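DyP (Bjerkandera adusta, PDB 3VXJ) binds heme b and, as a dye-decolorizing peroxidase, probably uses peroxide to oxidise substrates such as dyes and phenols. Local coordinates at residues Gln175-Thr179 with Gln189-Pro194; Ile197-Arg201 with Ala212-Phe217. All coordinates share one frame; numbering follows the deposited sequence.

Contact 1: residues Gln175-Thr179 with Gln189-Pro194; sequences QPSVT and QAVVPP
Val178 and Val192 face each other on the buried side of a two-strand parallel sheet, CG1 of Val178 lying 3.9 Å from CG2 of Val192. With CG1 of Val192 anti to the carbonyl carbon (chi1 -59°), CG2 falls between the backbone N and carbonyl carbon, beside CB of Pro176. Farther along, Pro194 packs its CA against CB of Val178 at 3.8 Å. The backbones are laced in parallel fashion: Ser177 N donates a hydrogen bond to Ala190 O at 2.7 Å, Ser177 O receives Val192 N at 2.8 Å, and Thr179 N closes on Val192 O. Toward solvent the contact is thinner: exposed Thr179 and Val191 meet at about a right angle, CG2 of Thr179 3.5 Å from CG1 of Val191. At the opening end the extended Gln189 side chain donates from NE2 to Gln175 O at 2.9 Å, coming from above that carbonyl's plane though the oxygen lies near the amide's own plane. A water also donates to Gln175 O and accepts from Ala190 N, bridging the two segments ahead of the first backbone-to-backbone bond, Ser177 N to Ala190 O. Ala190 touches bound 2,6-dimethoxyphenol and His326. The small sheet thus borders the phenol pocket and is tied to strand 328-334, where the backbone N of heme-binding Arg329 donates to Gln175 OE1.

Contact 2: residues Ile197-Arg201 with Ala212-Phe217; sequences ILTGR and ALDGSF
Thr199 and Asp214, the two residues with the most surface buried here, each bind the opposite turn through both backbone and side chain. Thr199 N donates to Gly215 O at 2.9 Å from above that carbonyl's plane, while Asp214 N reaches Thr199 O closer to the line of its C=O bond. With chi1 at 47°, Thr199 OG1 sits between its backbone N and carbonyl carbon and donates to Ala212 O at 2.7 Å. This oxygen also accepts Gly215 N, from the opposite face of its plane, so the hydroxyl shares its acceptor with the bond that closes the turn Ala212-Gly215. The methyl CG2 of Thr199 goes the other way, 3.8 Å from CE2 of Phe217. Asp214 turns its carboxylate to Arg201, which grips it side-on: NE meets OD1 of Asp214 at 2.8 Å with a nearly linear N-H (178°), and NH2 meets OD2 of Asp214. Both oxygens are reached on their syn sides and the two planes are only 26° apart. A bend at chi2 swings the arginine onto this acid, and CD1 of Leu213 lies over one guanidinium face, 3.7 Å from Arg201 NE. A leucine in place of Arg201 would probably leave the buried carboxylate of Asp214 without its charged mate and Leu213 CD1 without the flat group it rests on. Beyond Thr199, Ser216 OG donates to Ile197 O at 2.8 Å. Two type II beta turns, Leu198-Arg201 and Ala212-Gly215, are therefore held together by backbone bonds, the threonine hydroxyl and a side-on salt bridge, the second turn leading into strand 216-225, an inner strand of the antiparallel sheet in the C-terminal part of this DyP-type peroxidase.

From the N terminus, the chain passes the four-stranded sheet that includes strand 146-155 before entering 175-179. Contact 1 closes a nine-residue loop when 189-194 returns alongside. After two intervening residues 197-201 begins, and contact 2 closes a ten-residue loop at 212-217, from which strand 216-225 runs into the second four-stranded sheet. The loops follow in series, neither nested nor crossed. They touch directly: CG1 of Val178 meets CG1 of Ile197 at 3.7 Å, and Pro194 packs on Arg201 CB. Contact 1 borders the phenol pocket and the heme surroundings; contact 2, its centre about 14 Å from that of contact 1, packs on helix 13-16 and strand 420-430.

Contact 1: residues Gln175-Thr179 with Gln189-Pro194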
loop_
_atom_site.group_PDB
_atom_site.type_symbol
_atom_site.label_atom_id
_atom_site.label_comp_id
_atom_site.label_asym_id
_atom_site.label_seq_id
_atom_site.Cartn_x
_atom_site.Cartn_y
_atom_site.Cartn_z
ATOM N N GLN A 175 7.453 4.059 -6.794
ATOM C CA GLN A 175 7.468 2.604 -6.822
ATOM C C GLN A 175 8.851 2.150 -7.264
ATOM O O GLN A 175 9.512 2.833 -8.050
ATOM C CB GLN A 175 6.447 2.066 -7.833
ATOM C CG GLN A 175 5.017 2.589 -7.709
ATOM C CD GLN A 175 4.175 1.900 -6.630
ATOM O OE1 GLN A 175 4.657 1.079 -5.844
ATOM N NE2 GLN A 175 2.903 2.262 -6.577
ATOM N N PRO A 176 9.298 0.982 -6.788
ATOM C CA PRO A 176 10.556 0.447 -7.307
ATOM C C PRO A 176 10.380 -0.032 -8.740
ATOM O O PRO A 176 9.267 -0.338 -9.167
ATOM C CB PRO A 176 10.848 -0.735 -6.371
ATOM C CG PRO A 176 9.492 -1.160 -5.893
ATOM C CD PRO A 176 8.670 0.086 -5.795
ATOM N N SER A 177 11.480 -0.084 -9.479
ATOM C CA SER A 177 11.484 -0.685 -10.805
ATOM C C SER A 177 12.336 -1.940 -10.728
ATOM O O SER A 177 13.460 -1.898 -10.227
ATOM C CB SER A 177 12.074 0.292 -11.818
ATOM O OG SER A 177 12.007 -0.221 -13.134
ATOM N N VAL A 178 11.807 -3.062 -11.204
ATOM C CA VAL A 178 12.603 -4.289 -11.219
ATOM C C VAL A 178 13.323 -4.473 -12.553
ATOM O O VAL A 178 12.799 -4.102 -13.612
ATOM C CB VAL A 178 11.782 -5.566 -10.873
ATOM C CG1 VAL A 178 11.178 -5.456 -9.471
ATOM C CG2 VAL A 178 10.710 -5.838 -11.917
ATOM N N THR A 179 14.524 -5.036 -12.492
ATOM C CA THR A 179 15.239 -5.437 -13.696
ATOM C C THR A 179 14.629 -6.735 -14.229
ATOM O O THR A 179 13.908 -7.431 -13.504
ATOM C CB THR A 179 16.754 -5.636 -13.439
ATOM O OG1 THR A 179 16.955 -6.704 -12.509
ATOM C CG2 THR A 179 17.380 -4.372 -12.882
ATOM N N GLN A 189 13.956 6.946 -9.257
ATOM C CA GLN A 189 13.312 5.665 -9.041
ATOM C C GLN A 189 14.363 4.600 -8.709
ATOM O O GLN A 189 15.411 4.529 -9.365
ATOM C CB GLN A 189 12.509 5.292 -10.288
ATOM C CG GLN A 189 11.662 4.076 -10.114
ATOM C CD GLN A 189 10.649 3.862 -11.221
ATOM O OE1 GLN A 189 10.816 4.317 -12.355
ATOM N NE2 GLN A 189 9.598 3.130 -10.898
ATOM N N ALA A 190 14.102 3.803 -7.672
ATOM C CA ALA A 190 15.012 2.719 -7.306
ATOM C C ALA A 190 14.885 1.589 -8.314
ATOM O O ALA A 190 13.778 1.197 -8.686
ATOM C CB ALA A 190 14.724 2.215 -5.901
ATOM N N VAL A 191 16.028 1.094 -8.773
ATOM C CA VAL A 191 16.077 -0.068 -9.644
ATOM C C VAL A 191 16.606 -1.215 -8.791
ATOM O O VAL A 191 17.694 -1.121 -8.220
ATOM C CB VAL A 191 16.961 0.179 -10.886
ATOM C CG1 VAL A 191 17.098 -1.084 -11.703
ATOM C CG2 VAL A 191 16.374 1.303 -11.741
ATOM N N VAL A 192 15.802 -2.268 -8.668
ATOM C CA VAL A 192 16.121 -3.396 -7.798
ATOM C C VAL A 192 16.073 -4.709 -8.576
ATOM O O VAL A 192 15.377 -4.796 -9.595
ATOM C CB VAL A 192 15.151 -3.473 -6.579
ATOM C CG1 VAL A 192 15.210 -2.190 -5.753
ATOM C CG2 VAL A 192 13.716 -3.790 -7.026
ATOM N N PRO A 193 16.802 -5.739 -8.102
ATOM C CA PRO A 193 16.647 -7.051 -8.725
ATOM C C PRO A 193 15.212 -7.557 -8.542
ATOM O O PRO A 193 14.556 -7.216 -7.547
ATOM C CB PRO A 193 17.628 -7.951 -7.963
ATOM C CG PRO A 193 18.199 -7.169 -6.885
ATOM C CD PRO A 193 17.737 -5.750 -6.963
ATOM N N PRO A 194 14.710 -8.361 -9.492
ATOM C CA PRO A 194 13.290 -8.710 -9.463
ATOM C C PRO A 194 12.846 -9.468 -8.216
ATOM O O PRO A 194 11.691 -9.352 -7.819
ATOM C CB PRO A 194 13.101 -9.564 -10.724
ATOM C CG PRO A 194 14.469 -10.007 -11.122
ATOM C CD PRO A 194 15.402 -8.938 -10.658
HETATM O O HOH W 1 11.549 3.997 -6.493
#

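Contact 2: residues Ile197-Arg201 with Ala212-Phe217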
loop_
_atom_site.group_PDB
_atom_site.type_symbol
_atom_site.label_atom_id
_atom_site.label_comp_id
_atom_site.label_asym_id
_atom_site.label_seq_id
_atom_site.Cartn_x
_atom_site.Cartn_y
_atom_site.Cartn_z
ATOM N N ILE A 197 10.680 -8.281 -5.232
ATOM C CA ILE A 197 9.224 -8.319 -5.375
ATOM C C ILE A 197 8.717 -9.730 -5.674
ATOM O O ILE A 197 7.695 -10.148 -5.133
ATOM C CB ILE A 197 8.755 -7.339 -6.485
ATOM C CG1 ILE A 197 9.325 -5.922 -6.260
ATOM C CG2 ILE A 197 7.234 -7.310 -6.589
ATOM C CD1 ILE A 197 8.938 -5.280 -4.917
ATOM N N LEU A 198 9.443 -10.455 -6.523
ATOM C CA LEU A 198 9.001 -11.754 -7.040
ATOM C C LEU A 198 9.751 -12.885 -6.352
ATOM O O LEU A 198 10.987 -12.962 -6.433
ATOM C CB LEU A 198 9.196 -11.829 -8.567
ATOM C CG LEU A 198 8.380 -10.832 -9.400
ATOM C CD1 LEU A 198 8.889 -10.785 -10.827
ATOM C CD2 LEU A 198 6.891 -11.146 -9.369
ATOM N N THR A 199 9.001 -13.771 -5.697
ATOM C CA THR A 199 9.612 -14.913 -5.023
ATOM C C THR A 199 10.372 -15.796 -6.012
ATOM O O THR A 199 9.912 -16.042 -7.135
ATOM C CB THR A 199 8.568 -15.721 -4.197
ATOM O OG1 THR A 199 7.397 -15.967 -4.981
ATOM C CG2 THR A 199 8.163 -14.936 -2.944
ATOM N N GLY A 200 11.549 -16.249 -5.596
ATOM C CA GLY A 200 12.357 -17.152 -6.414
ATOM C C GLY A 200 13.278 -16.490 -7.423
ATOM O O GLY A 200 14.093 -17.174 -8.050
ATOM N N ARG A 201 13.160 -15.169 -7.582
ATOM C CA ARG A 201 13.997 -14.418 -8.530
ATOM C C ARG A 201 15.228 -13.842 -7.843
ATOM O O ARG A 201 15.299 -13.815 -6.614
ATOM C CB ARG A 201 13.171 -13.322 -9.222
ATOM C CG ARG A 201 12.128 -13.859 -10.199
ATOM C CD ARG A 201 12.794 -14.368 -11.472
ATOM N NE ARG A 201 11.813 -14.970 -12.372
ATOM C CZ ARG A 201 12.120 -15.680 -13.452
ATOM N NH1 ARG A 201 13.389 -15.888 -13.788
ATOM N NH2 ARG A 201 11.155 -16.184 -14.201
ATOM N N ALA A 212 6.735 -21.682 -6.456
ATOM C CA ALA A 212 6.518 -20.314 -5.987
ATOM C C ALA A 212 7.218 -19.250 -6.840
ATOM O O ALA A 212 7.048 -18.048 -6.596
ATOM C CB ALA A 212 6.929 -20.177 -4.521
ATOM N N LEU A 213 7.988 -19.671 -7.843
ATOM C CA LEU A 213 8.646 -18.725 -8.743
ATOM C C LEU A 213 7.631 -17.746 -9.337
ATOM O O LEU A 213 6.568 -18.154 -9.824
ATOM C CB LEU A 213 9.391 -19.459 -9.860
ATOM C CG LEU A 213 10.164 -18.593 -10.864
ATOM C CD1 LEU A 213 11.331 -17.884 -10.203
ATOM C CD2 LEU A 213 10.649 -19.450 -12.023
ATOM N N ASP A 214 7.980 -16.461 -9.292
ATOM C CA ASP A 214 7.213 -15.380 -9.929
ATOM C C ASP A 214 5.875 -15.094 -9.259
ATOM O O ASP A 214 4.991 -14.463 -9.858
ATOM C CB ASP A 214 7.062 -15.607 -11.441
ATOM C CG ASP A 214 8.349 -15.385 -12.191
ATOM O OD1 ASP A 214 9.165 -14.553 -11.743
ATOM O OD2 ASP A 214 8.534 -16.042 -13.237
ATOM N N GLY A 215 5.750 -15.553 -8.017
ATOM C CA GLY A 215 4.676 -15.112 -7.141
ATOM C C GLY A 215 5.133 -13.919 -6.317
ATOM O O GLY A 215 6.245 -13.414 -6.484
ATOM N N SER A 216 4.262 -13.453 -5.426
ATOM C CA SER A 216 4.634 -12.395 -4.484
ATOM C C SER A 216 3.720 -12.454 -3.271
ATOM O O SER A 216 2.598 -12.970 -3.350
ATOM C CB SER A 216 4.526 -11.012 -5.156
ATOM O OG SER A 216 5.038 -9.981 -4.311
ATOM N N PHE A 217 4.199 -11.928 -2.143
ATOM C CA PHE A 217 3.348 -11.798 -0.961
ATOM C C PHE A 217 2.695 -10.433 -0.907
ATOM O O PHE A 217 3.371 -9.405 -1.059
ATOM C CB PHE A 217 4.130 -12.016 0.337
ATOM C CG PHE A 217 4.588 -13.431 0.536
ATOM C CD1 PHE A 217 3.725 -14.405 1.048
ATOM C CD2 PHE A 217 5.876 -13.803 0.182
ATOM C CE1 PHE A 217 4.154 -15.721 1.218
ATOM C CE2 PHE A 217 6.317 -15.110 0.358
ATOM C CZ PHE A 217 5.454 -16.073 0.870
#